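Local coordinates for signal transduction histidine-protein kinase/phosphatase MprB (Mycobacterium hassiacum, PDB 6BLK) that probably autophosphorylates a histidine at the expense of ATP as a two-component sensor kinase and phosphatase, represented here by its ATP-bound catalytic domain, at residues I84-P89 with P145-H150; E30-V35 with G65-V70; A58-P63 with R110-S115. One frame throughout, in Å; residues are numbered along the deposited sequence.

Contact 1 (I84-P89 with P145-H150); sequences ITDQGP and PGTAIH. With ATP (adenosine-5'-triphosphate), chain E.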
loop_
_atom_site.group_PDB
_atom_site.type_symbol
_atom_site.label_atom_id
_atom_site.label_comp_id
_atom_site.label_asym_id
_atom_site.label_seq_id
_atom_site.Cartn_x
_atom_site.Cartn_y
_atom_site.Cartn_z
ATOM N N ILE A 84 3.142 -1.090 3.976
ATOM C CA ILE A 84 2.630 0.230 4.347
ATOM C C ILE A 84 1.752 0.073 5.592
ATOM O O ILE A 84 0.826 -0.753 5.631
ATOM C CB ILE A 84 1.865 0.893 3.193
ATOM C CG1 ILE A 84 2.827 1.261 2.061
ATOM C CG2 ILE A 84 1.106 2.124 3.683
ATOM C CD1 ILE A 84 2.171 1.556 0.731
ATOM N N THR A 85 2.096 0.815 6.639
ATOM C CA THR A 85 1.511 0.602 7.946
ATOM C C THR A 85 0.974 1.910 8.487
ATOM O O THR A 85 1.506 2.993 8.211
ATOM C CB THR A 85 2.505 0.043 8.994
ATOM O OG1 THR A 85 3.651 0.897 9.061
ATOM C CG2 THR A 85 2.927 -1.344 8.687
ATOM N N ASP A 86 -0.083 1.796 9.284
ATOM C CA ASP A 86 -0.626 2.966 9.982
ATOM C C ASP A 86 -0.924 2.611 11.430
ATOM O O ASP A 86 -0.717 1.486 11.891
ATOM C CB ASP A 86 -1.874 3.509 9.281
ATOM C CG ASP A 86 -2.968 2.484 9.203
ATOM O OD1 ASP A 86 -3.421 1.993 10.268
ATOM O OD2 ASP A 86 -3.338 2.124 8.061
ATOM N N GLN A 87 -1.417 3.623 12.168
ATOM C CA GLN A 87 -1.801 3.500 13.563
ATOM C C GLN A 87 -3.300 3.668 13.732
ATOM O O GLN A 87 -3.772 4.118 14.774
ATOM C CB GLN A 87 -1.049 4.529 14.396
ATOM C CG GLN A 87 0.435 4.303 14.434
ATOM C CD GLN A 87 1.135 5.299 15.339
ATOM O OE1 GLN A 87 1.138 6.499 15.079
ATOM N NE2 GLN A 87 1.723 4.801 16.408
ATOM N N GLY A 88 -4.047 3.327 12.697
ATOM C CA GLY A 88 -5.478 3.351 12.724
ATOM C C GLY A 88 -6.044 2.128 13.406
ATOM O O GLY A 88 -5.350 1.377 14.098
ATOM N N PRO A 89 -7.349 1.909 13.247
ATOM C CA PRO A 89 -7.994 0.833 14.004
ATOM C C PRO A 89 -7.592 -0.566 13.593
ATOM O O PRO A 89 -7.812 -1.511 14.370
ATOM C CB PRO A 89 -9.484 1.063 13.723
ATOM C CG PRO A 89 -9.483 1.728 12.396
ATOM C CD PRO A 89 -8.316 2.646 12.418
ATOM N N PRO A 145 -4.085 -1.313 16.857
ATOM C CA PRO A 145 -3.006 -2.098 16.236
ATOM C C PRO A 145 -2.586 -1.602 14.861
ATOM O O PRO A 145 -1.477 -1.932 14.421
ATOM C CB PRO A 145 -3.611 -3.505 16.172
ATOM C CG PRO A 145 -5.082 -3.247 16.074
ATOM C CD PRO A 145 -5.321 -2.102 16.992
ATOM N N GLY A 146 -3.430 -0.834 14.176
ATOM C CA GLY A 146 -3.131 -0.319 12.852
ATOM C C GLY A 146 -3.247 -1.418 11.819
ATOM O O GLY A 146 -3.343 -2.593 12.174
ATOM N N THR A 147 -3.291 -1.018 10.550
ATOM C CA THR A 147 -3.295 -1.926 9.403
ATOM C C THR A 147 -1.931 -1.968 8.745
ATOM O O THR A 147 -1.248 -0.949 8.608
ATOM C CB THR A 147 -4.328 -1.492 8.360
ATOM O OG1 THR A 147 -5.612 -1.413 8.967
ATOM C CG2 THR A 147 -4.443 -2.500 7.209
ATOM N N ALA A 148 -1.559 -3.156 8.280
ATOM C CA ALA A 148 -0.381 -3.358 7.462
ATOM C C ALA A 148 -0.849 -3.980 6.161
ATOM O O ALA A 148 -1.524 -5.012 6.176
ATOM C CB ALA A 148 0.619 -4.248 8.187
ATOM N N ILE A 149 -0.559 -3.317 5.045
ATOM C CA ILE A 149 -0.748 -3.903 3.726
ATOM C C ILE A 149 0.618 -4.336 3.233
ATOM O O ILE A 149 1.534 -3.509 3.143
ATOM C CB ILE A 149 -1.373 -2.913 2.751
ATOM C CG1 ILE A 149 -2.736 -2.425 3.275
ATOM C CG2 ILE A 149 -1.493 -3.551 1.390
ATOM C CD1 ILE A 149 -3.836 -3.458 3.262
ATOM N N HIS A 150 0.745 -5.624 2.885
ATOM C CA HIS A 150 2.001 -6.214 2.460
ATOM C C HIS A 150 1.884 -6.560 0.977
ATOM O O HIS A 150 0.998 -7.335 0.593
ATOM C CB HIS A 150 2.275 -7.505 3.247
ATOM C CG HIS A 150 2.479 -7.350 4.718
ATOM N ND1 HIS A 150 3.696 -7.591 5.313
ATOM C CD2 HIS A 150 1.621 -7.053 5.728
ATOM C CE1 HIS A 150 3.592 -7.422 6.617
ATOM N NE2 HIS A 150 2.346 -7.087 6.895
HETATM P PG ATP E . -11.842 4.474 -2.449
HETATM O O1G ATP E . -10.493 3.880 -2.088
HETATM O O2G ATP E . -12.614 3.830 -3.611
HETATM O O3G ATP E . -11.864 5.992 -2.491
HETATM P PB ATP E . -12.371 3.348 0.201
HETATM O O1B ATP E . -13.609 3.320 1.080
HETATM O O2B ATP E . -11.129 4.046 0.636
HETATM O O3B ATP E . -12.796 4.105 -1.182
HETATM P PA ATP E . -10.750 0.939 -0.229
HETATM O O1A ATP E . -10.932 -0.173 -1.258
HETATM O O2A ATP E . -9.515 1.800 -0.329
HETATM O O3A ATP E . -12.126 1.815 -0.308
HETATM O "O5'" ATP E . -10.908 0.291 1.191
HETATM C "C5'" ATP E . -12.029 -0.523 1.491
HETATM C "C4'" ATP E . -12.393 -0.326 2.957
HETATM O "O4'" ATP E . -11.389 -0.997 3.727
HETATM C "C3'" ATP E . -12.446 1.110 3.494
HETATM O "O3'" ATP E . -13.733 1.729 3.280
HETATM C "C2'" ATP E . -12.163 0.872 4.965
HETATM O "O2'" ATP E . -13.332 0.407 5.665
HETATM C "C1'" ATP E . -11.183 -0.280 4.938
HETATM N N9 ATP E . -9.771 0.144 4.946
HETATM C C8 ATP E . -8.877 0.144 3.899
HETATM N N7 ATP E . -7.652 0.562 4.328
HETATM C C5 ATP E . -7.774 0.819 5.649
HETATM C C6 ATP E . -6.842 1.252 6.667
HETATM N N6 ATP E . -5.579 1.532 6.318
HETATM N N1 ATP E . -7.306 1.388 7.908
HETATM C C2 ATP E . -8.585 1.121 8.233
HETATM N N3 ATP E . -9.495 0.695 7.347
HETATM C C4 ATP E . -9.135 0.525 6.054
HETATM O O HOH W 1 -5.915 1.038 10.266
HETATM O O HOH W 2 0.371 0.481 14.524
#
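D86 and T147 bring two antiparallel strand ends together against the adenine of ATP. D86 CB lies against S62, and chi1 of 60° puts CG between the backbone N and the carbonyl carbon, with T147 N 3.8 Å from CG. D86 OD1 takes two backbone N-H groups from opposite faces of the carboxylate plane: T147 N at 3.0 Å, from well above it and almost straight (172°), and G88 N at 2.8 Å, on the anti side, which closes an Asx turn. A water joins OD1 to T147 OG1. With OD1 gripped in this way, D86 OD2 accepts from ATP N6 at 2.9 Å (164°), while T147 CB packs 3.8 Å from OD2. D86-Q87-G88-P89 opens the DxGxG signature, or G1 box, of the Bergerat ATP-binding fold, in which this aspartate reads the exocyclic amine of adenine. Behind it the strands are tied by D86 N to T147 O (3.1 Å) and by reciprocal bonds between I84 and I149, whose side chains face helix 44-60. On the other face, T85 CG2 meets A148 CB at 3.7 Å. Past the strand end, G146 CA lies 3.2 Å from D86 O, and a second water bridges D86 O to P145 O.

Contact 2 (E30-V35 with G65-V70); sequences EFEVTV and GGRVGV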
loop_
_atom_site.group_PDB
_atom_site.type_symbol
_atom_site.label_atom_id
_atom_site.label_comp_id
_atom_site.label_asym_id
_atom_site.label_seq_id
_atom_site.Cartn_x
_atom_site.Cartn_y
_atom_site.Cartn_z
ATOM N N GLU A 30 3.521 11.579 10.244
ATOM C CA GLU A 30 4.958 11.362 10.181
ATOM C C GLU A 30 5.161 10.140 9.299
ATOM O O GLU A 30 5.005 9.008 9.759
ATOM C CB GLU A 30 5.544 11.168 11.573
ATOM C CG GLU A 30 6.987 10.665 11.565
ATOM C CD GLU A 30 7.922 11.512 10.703
ATOM O OE1 GLU A 30 7.741 12.752 10.659
ATOM O OE2 GLU A 30 8.842 10.934 10.070
ATOM N N PHE A 31 5.468 10.367 8.024
ATOM C CA PHE A 31 5.767 9.264 7.109
ATOM C C PHE A 31 7.190 8.780 7.355
ATOM O O PHE A 31 8.145 9.555 7.243
ATOM C CB PHE A 31 5.594 9.691 5.655
ATOM C CG PHE A 31 4.162 9.868 5.238
ATOM C CD1 PHE A 31 3.391 8.778 4.871
ATOM C CD2 PHE A 31 3.590 11.130 5.195
ATOM C CE1 PHE A 31 2.081 8.939 4.475
ATOM C CE2 PHE A 31 2.278 11.297 4.799
ATOM C CZ PHE A 31 1.521 10.196 4.437
ATOM N N GLU A 32 7.331 7.510 7.718
ATOM C CA GLU A 32 8.621 6.914 8.012
ATOM C C GLU A 32 8.968 6.004 6.848
ATOM O O GLU A 32 8.394 4.917 6.715
ATOM C CB GLU A 32 8.574 6.139 9.327
ATOM C CG GLU A 32 8.235 7.026 10.523
ATOM C CD GLU A 32 8.072 6.253 11.815
ATOM O OE1 GLU A 32 7.490 5.147 11.786
ATOM O OE2 GLU A 32 8.523 6.761 12.868
ATOM N N VAL A 33 9.900 6.446 6.007
ATOM C CA VAL A 33 10.125 5.842 4.702
ATOM C C VAL A 33 11.477 5.156 4.714
ATOM O O VAL A 33 12.490 5.761 5.078
ATOM C CB VAL A 33 10.024 6.881 3.570
ATOM C CG1 VAL A 33 10.122 6.228 2.214
ATOM C CG2 VAL A 33 8.743 7.617 3.674
ATOM N N THR A 34 11.475 3.869 4.384
ATOM C CA THR A 34 12.700 3.079 4.274
ATOM C C THR A 34 12.567 2.225 3.011
ATOM O O THR A 34 11.902 1.189 3.040
ATOM C CB THR A 34 12.915 2.199 5.496
ATOM O OG1 THR A 34 12.753 2.985 6.689
ATOM C CG2 THR A 34 14.299 1.596 5.480
ATOM N N VAL A 35 13.202 2.640 1.916
ATOM C CA VAL A 35 12.981 2.010 0.608
ATOM C C VAL A 35 14.323 1.558 0.050
ATOM O O VAL A 35 15.183 2.383 -0.286
ATOM C CB VAL A 35 12.256 2.963 -0.356
ATOM C CG1 VAL A 35 12.093 2.403 -1.727
ATOM C CG2 VAL A 35 10.877 3.262 0.200
ATOM N N GLY A 65 -1.524 13.261 13.894
ATOM C CA GLY A 65 -0.139 13.021 14.233
ATOM C C GLY A 65 0.318 11.587 14.098
ATOM O O GLY A 65 1.436 11.270 14.516
ATOM N N GLY A 66 -0.497 10.724 13.502
ATOM C CA GLY A 66 -0.114 9.332 13.339
ATOM C C GLY A 66 1.116 9.164 12.473
ATOM O O GLY A 66 1.496 10.016 11.675
ATOM N N ARG A 67 1.740 8.017 12.658
ATOM C CA ARG A 67 2.902 7.618 11.896
ATOM C C ARG A 67 2.445 6.620 10.844
ATOM O O ARG A 67 1.661 5.715 11.139
ATOM C CB ARG A 67 3.964 6.991 12.798
ATOM C CG ARG A 67 4.664 7.996 13.711
ATOM C CD ARG A 67 5.824 7.374 14.486
ATOM N NE ARG A 67 5.393 6.320 15.408
ATOM C CZ ARG A 67 5.755 5.038 15.341
ATOM N NH1 ARG A 67 6.579 4.602 14.397
ATOM N NH2 ARG A 67 5.293 4.182 16.244
ATOM N N VAL A 68 2.930 6.803 9.624
ATOM C CA VAL A 68 2.695 5.847 8.549
ATOM C C VAL A 68 4.051 5.325 8.102
ATOM O O VAL A 68 4.944 6.106 7.764
ATOM C CB VAL A 68 1.914 6.496 7.390
ATOM C CG1 VAL A 68 1.931 5.584 6.130
ATOM C CG2 VAL A 68 0.472 6.835 7.816
ATOM N N GLY A 69 4.220 4.004 8.141
ATOM C CA GLY A 69 5.467 3.381 7.764
ATOM C C GLY A 69 5.365 2.910 6.319
ATOM O O GLY A 69 4.350 2.378 5.912
ATOM N N VAL A 70 6.429 3.163 5.568
ATOM C CA VAL A 70 6.504 2.814 4.157
ATOM C C VAL A 70 7.850 2.130 3.985
ATOM O O VAL A 70 8.893 2.793 3.944
ATOM C CB VAL A 70 6.395 4.026 3.230
ATOM C CG1 VAL A 70 6.416 3.587 1.800
ATOM C CG2 VAL A 70 5.157 4.875 3.561
#
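E32 and R67 meet on one face of a parallel strand pair, F31 and V68 on the other. The pair is the sheet part of a beta-alpha-beta unit: strand 30-40 leads through helix 44-60 into strand 67-76, which returns beside it with the short segments only 18° from parallel.

Backbone bonds supply the regular link. E30 N and E32 N donate to G66 O and V68 O, while E30 O and E32 O accept from V68 N and V70 N; T34 N then donates to V70 O. The E32 N to V68 O bond (2.8 Å) is nearly straight. Between these bonds, CA-H groups of F31 and V33 approach V68 O and V70 O.

Apolar contacts occupy the face that the helices cover. V68 CB and CG1 both lie 3.7 Å from F31 CD1, the two side chains running side by side, whereas V70 CG2 sits at the edge of the F31 ring, 4.5 Å from CD1. Helix 11-25 packs on F31 and V33, and helix 44-60 on V68 and V70.

Charge and aliphatic contact share the opposite face. E30 CB touches R67 CG at 3.9 Å. E32, extended beyond CG with CD anti to CA (chi2 175°), crosses R67 to form a salt bridge; the carboxylate and guanidinium planes stand 60° apart. R67 NH1 reaches E32 OE1 at 2.8 Å on its syn side, close to the guanidinium plane, and a weaker bond runs from NH1 to OE2 at 3.3 Å.

Contact 3 (A58-P63 with R110-S115); sequences AAKWSP and RSMPGS. With ATP (adenosine-5'-triphosphate), chain E.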
loop_
_atom_site.group_PDB
_atom_site.type_symbol
_atom_site.label_atom_id
_atom_site.label_comp_id
_atom_site.label_asym_id
_atom_site.label_seq_id
_atom_site.Cartn_x
_atom_site.Cartn_y
_atom_site.Cartn_z
ATOM N N ALA A 58 -4.044 4.635 4.271
ATOM C CA ALA A 58 -3.270 4.743 5.490
ATOM C C ALA A 58 -3.456 6.125 6.084
ATOM O O ALA A 58 -3.600 6.271 7.304
ATOM C CB ALA A 58 -1.787 4.457 5.206
ATOM N N ALA A 59 -3.473 7.148 5.234
ATOM C CA ALA A 59 -3.658 8.515 5.718
ATOM C C ALA A 59 -5.078 8.733 6.224
ATOM O O ALA A 59 -5.279 9.338 7.284
ATOM C CB ALA A 59 -3.325 9.531 4.624
ATOM N N LYS A 60 -6.071 8.227 5.497
ATOM C CA LYS A 60 -7.465 8.531 5.831
ATOM C C LYS A 60 -7.772 8.119 7.253
ATOM O O LYS A 60 -8.411 8.873 8.018
ATOM C CB LYS A 60 -8.434 7.828 4.864
ATOM C CG LYS A 60 -8.598 8.545 3.544
ATOM C CD LYS A 60 -9.330 7.666 2.520
ATOM C CE LYS A 60 -10.767 7.434 2.892
ATOM N NZ LYS A 60 -11.531 6.563 1.906
ATOM N N TRP A 61 -7.329 6.922 7.625
ATOM C CA TRP A 61 -7.651 6.335 8.913
ATOM C C TRP A 61 -6.510 6.470 9.927
ATOM O O TRP A 61 -6.557 5.834 10.980
ATOM C CB TRP A 61 -8.095 4.885 8.718
ATOM C CG TRP A 61 -9.486 4.835 8.111
ATOM C CD1 TRP A 61 -10.663 5.077 8.755
ATOM C CD2 TRP A 61 -9.836 4.551 6.741
ATOM N NE1 TRP A 61 -11.721 4.969 7.877
ATOM C CE2 TRP A 61 -11.240 4.634 6.637
ATOM C CE3 TRP A 61 -9.091 4.226 5.600
ATOM C CZ2 TRP A 61 -11.912 4.429 5.438
ATOM C CZ3 TRP A 61 -9.764 4.014 4.409
ATOM C CH2 TRP A 61 -11.158 4.114 4.337
ATOM N N SER A 62 -5.534 7.284 9.644
ATOM C CA SER A 62 -4.493 7.640 10.614
ATOM C C SER A 62 -5.051 8.609 11.642
ATOM O O SER A 62 -5.694 9.590 11.262
ATOM C CB SER A 62 -3.329 8.331 9.949
ATOM O OG SER A 62 -2.419 7.421 9.349
ATOM N N PRO A 63 -4.728 8.415 12.915
ATOM C CA PRO A 63 -5.058 9.439 13.905
ATOM C C PRO A 63 -4.273 10.713 13.660
ATOM O O PRO A 63 -3.271 10.736 12.940
ATOM C CB PRO A 63 -4.688 8.771 15.238
ATOM C CG PRO A 63 -3.608 7.834 14.916
ATOM C CD PRO A 63 -3.945 7.317 13.519
ATOM N N ARG A 110 -13.948 4.329 10.710
ATOM C CA ARG A 110 -15.010 5.325 10.643
ATOM C C ARG A 110 -15.405 5.580 9.191
ATOM O O ARG A 110 -14.582 5.490 8.271
ATOM C CB ARG A 110 -14.583 6.614 11.348
ATOM C CG ARG A 110 -13.640 7.524 10.604
ATOM C CD ARG A 110 -13.493 8.836 11.387
ATOM N NE ARG A 110 -12.630 9.798 10.709
ATOM C CZ ARG A 110 -13.049 10.729 9.854
ATOM N NH1 ARG A 110 -14.341 10.839 9.547
ATOM N NH2 ARG A 110 -12.166 11.560 9.301
ATOM N N SER A 111 -16.691 5.839 8.979
ATOM C CA SER A 111 -17.206 5.998 7.627
ATOM C C SER A 111 -16.707 7.296 7.017
ATOM O O SER A 111 -16.843 8.373 7.612
ATOM C CB SER A 111 -18.742 5.974 7.629
ATOM O OG SER A 111 -19.270 6.046 6.304
ATOM N N MET A 112 -16.151 7.185 5.814
ATOM C CA MET A 112 -15.564 8.286 5.083
ATOM C C MET A 112 -15.965 8.213 3.627
ATOM O O MET A 112 -16.254 7.127 3.111
ATOM C CB MET A 112 -14.037 8.298 5.190
ATOM C CG MET A 112 -13.529 8.464 6.617
ATOM S SD MET A 112 -11.740 8.470 6.687
ATOM C CE MET A 112 -11.378 10.103 6.011
ATOM N N PRO A 113 -16.015 9.346 2.940
ATOM C CA PRO A 113 -16.353 9.324 1.515
ATOM C C PRO A 113 -15.394 8.422 0.761
ATOM O O PRO A 113 -14.199 8.390 1.044
ATOM C CB PRO A 113 -16.204 10.788 1.086
ATOM C CG PRO A 113 -16.469 11.562 2.341
ATOM C CD PRO A 113 -15.929 10.722 3.466
ATOM N N GLY A 114 -15.936 7.722 -0.221
ATOM C CA GLY A 114 -15.188 6.751 -0.991
ATOM C C GLY A 114 -16.085 5.565 -1.213
ATOM O O GLY A 114 -16.774 5.140 -0.287
ATOM N N SER A 115 -16.082 4.982 -2.412
ATOM C CA SER A 115 -17.058 3.940 -2.695
ATOM C C SER A 115 -16.464 2.539 -2.716
ATOM O O SER A 115 -17.146 1.598 -3.127
ATOM C CB SER A 115 -17.778 4.244 -4.005
ATOM O OG SER A 115 -18.771 5.221 -3.758
HETATM P PG ATP E . -11.842 4.474 -2.449
HETATM O O1G ATP E . -10.493 3.880 -2.088
HETATM O O2G ATP E . -12.614 3.830 -3.611
HETATM O O3G ATP E . -11.864 5.992 -2.491
HETATM P PB ATP E . -12.371 3.348 0.201
HETATM O O1B ATP E . -13.609 3.320 1.080
HETATM O O2B ATP E . -11.129 4.046 0.636
HETATM O O3B ATP E . -12.796 4.105 -1.182
HETATM P PA ATP E . -10.750 0.939 -0.229
HETATM O O1A ATP E . -10.932 -0.173 -1.258
HETATM O O2A ATP E . -9.515 1.800 -0.329
HETATM O O3A ATP E . -12.126 1.815 -0.308
HETATM O "O5'" ATP E . -10.908 0.291 1.191
HETATM C "C5'" ATP E . -12.029 -0.523 1.491
HETATM C "C4'" ATP E . -12.393 -0.326 2.957
HETATM O "O4'" ATP E . -11.389 -0.997 3.727
HETATM C "C3'" ATP E . -12.446 1.110 3.494
HETATM O "O3'" ATP E . -13.733 1.729 3.280
HETATM C "C2'" ATP E . -12.163 0.872 4.965
HETATM O "O2'" ATP E . -13.332 0.407 5.665
HETATM C "C1'" ATP E . -11.183 -0.280 4.938
HETATM N N9 ATP E . -9.771 0.144 4.946
HETATM C C8 ATP E . -8.877 0.144 3.899
HETATM N N7 ATP E . -7.652 0.562 4.328
HETATM C C5 ATP E . -7.774 0.819 5.649
HETATM C C6 ATP E . -6.842 1.252 6.667
HETATM N N6 ATP E . -5.579 1.532 6.318
HETATM N N1 ATP E . -7.306 1.388 7.908
HETATM C C2 ATP E . -8.585 1.121 8.233
HETATM N N3 ATP E . -9.495 0.695 7.347
HETATM C C4 ATP E . -9.135 0.525 6.054
HETATM O O HOH W 3 -14.046 5.295 2.764
HETATM O O HOH W 4 -11.918 7.836 -0.479
#
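The ATP-binding site is where K60 and W61, at the end of helix 44-60, meet R110, M112 and P113 of the loop before helix 118-128. W61 NE1 points its N-H at a lone pair of R110 O, 2.9 Å away and nearly straight (171°), with the oxygen only 4° out of the indole plane, which helps fix the ring's rotation. M112 SD lies over one indole face, 4.0 Å from the centroid of the five-membered ring, a Met-aromatic contact. Against the opposite face lies ATP, and W61 CH2 comes within 3.4 Å of ATP C3'. The thioether fits against the helix end, M112 SD 3.6 Å from K60 O.

K60 runs past M112 in the opposite direction. Its chain bends at chi3 (68°), which sets CE; K60 NZ beyond it bonds to ATP O2B at 2.8 Å and weakly to P113 O. Two waters extend this grip: one connects NZ, M112 O and ATP O1B, the other NZ, P113 O and ATP O3G. The lysine charge probably helps offset that of the phosphates. A helix bearing the nucleotide-binding N-box residues N57 and K60, faced by a lid loop leading into the glycine-rich G2 box, is typical of histidine-kinase ATPase domains.

Overall arrangement
All three contacts belong to one alpha/beta domain built round ATP. Contacts 1 and 2 share its sheet, their centres about 11 Å apart: T85 N lies 2.8 Å from G69 O, probably hydrogen-bonded, and Q87 OE1 lies 2.9 Å from R67 N in a similar link. Contacts 1 and 3 both touch the nucleotide, contact 1 at the amine edge of adenine, contact 3 over base and ribose through W61 and at the phosphates through K60, and they meet where D86 OD2 approaches A58 CA at 3.7 Å. Contact 2 is more remote, about 17 Å from contact 3 between centres, yet V68 CG2 reaches S62 OG at 3.3 Å, joining the sheet to the turn after helix 44-60.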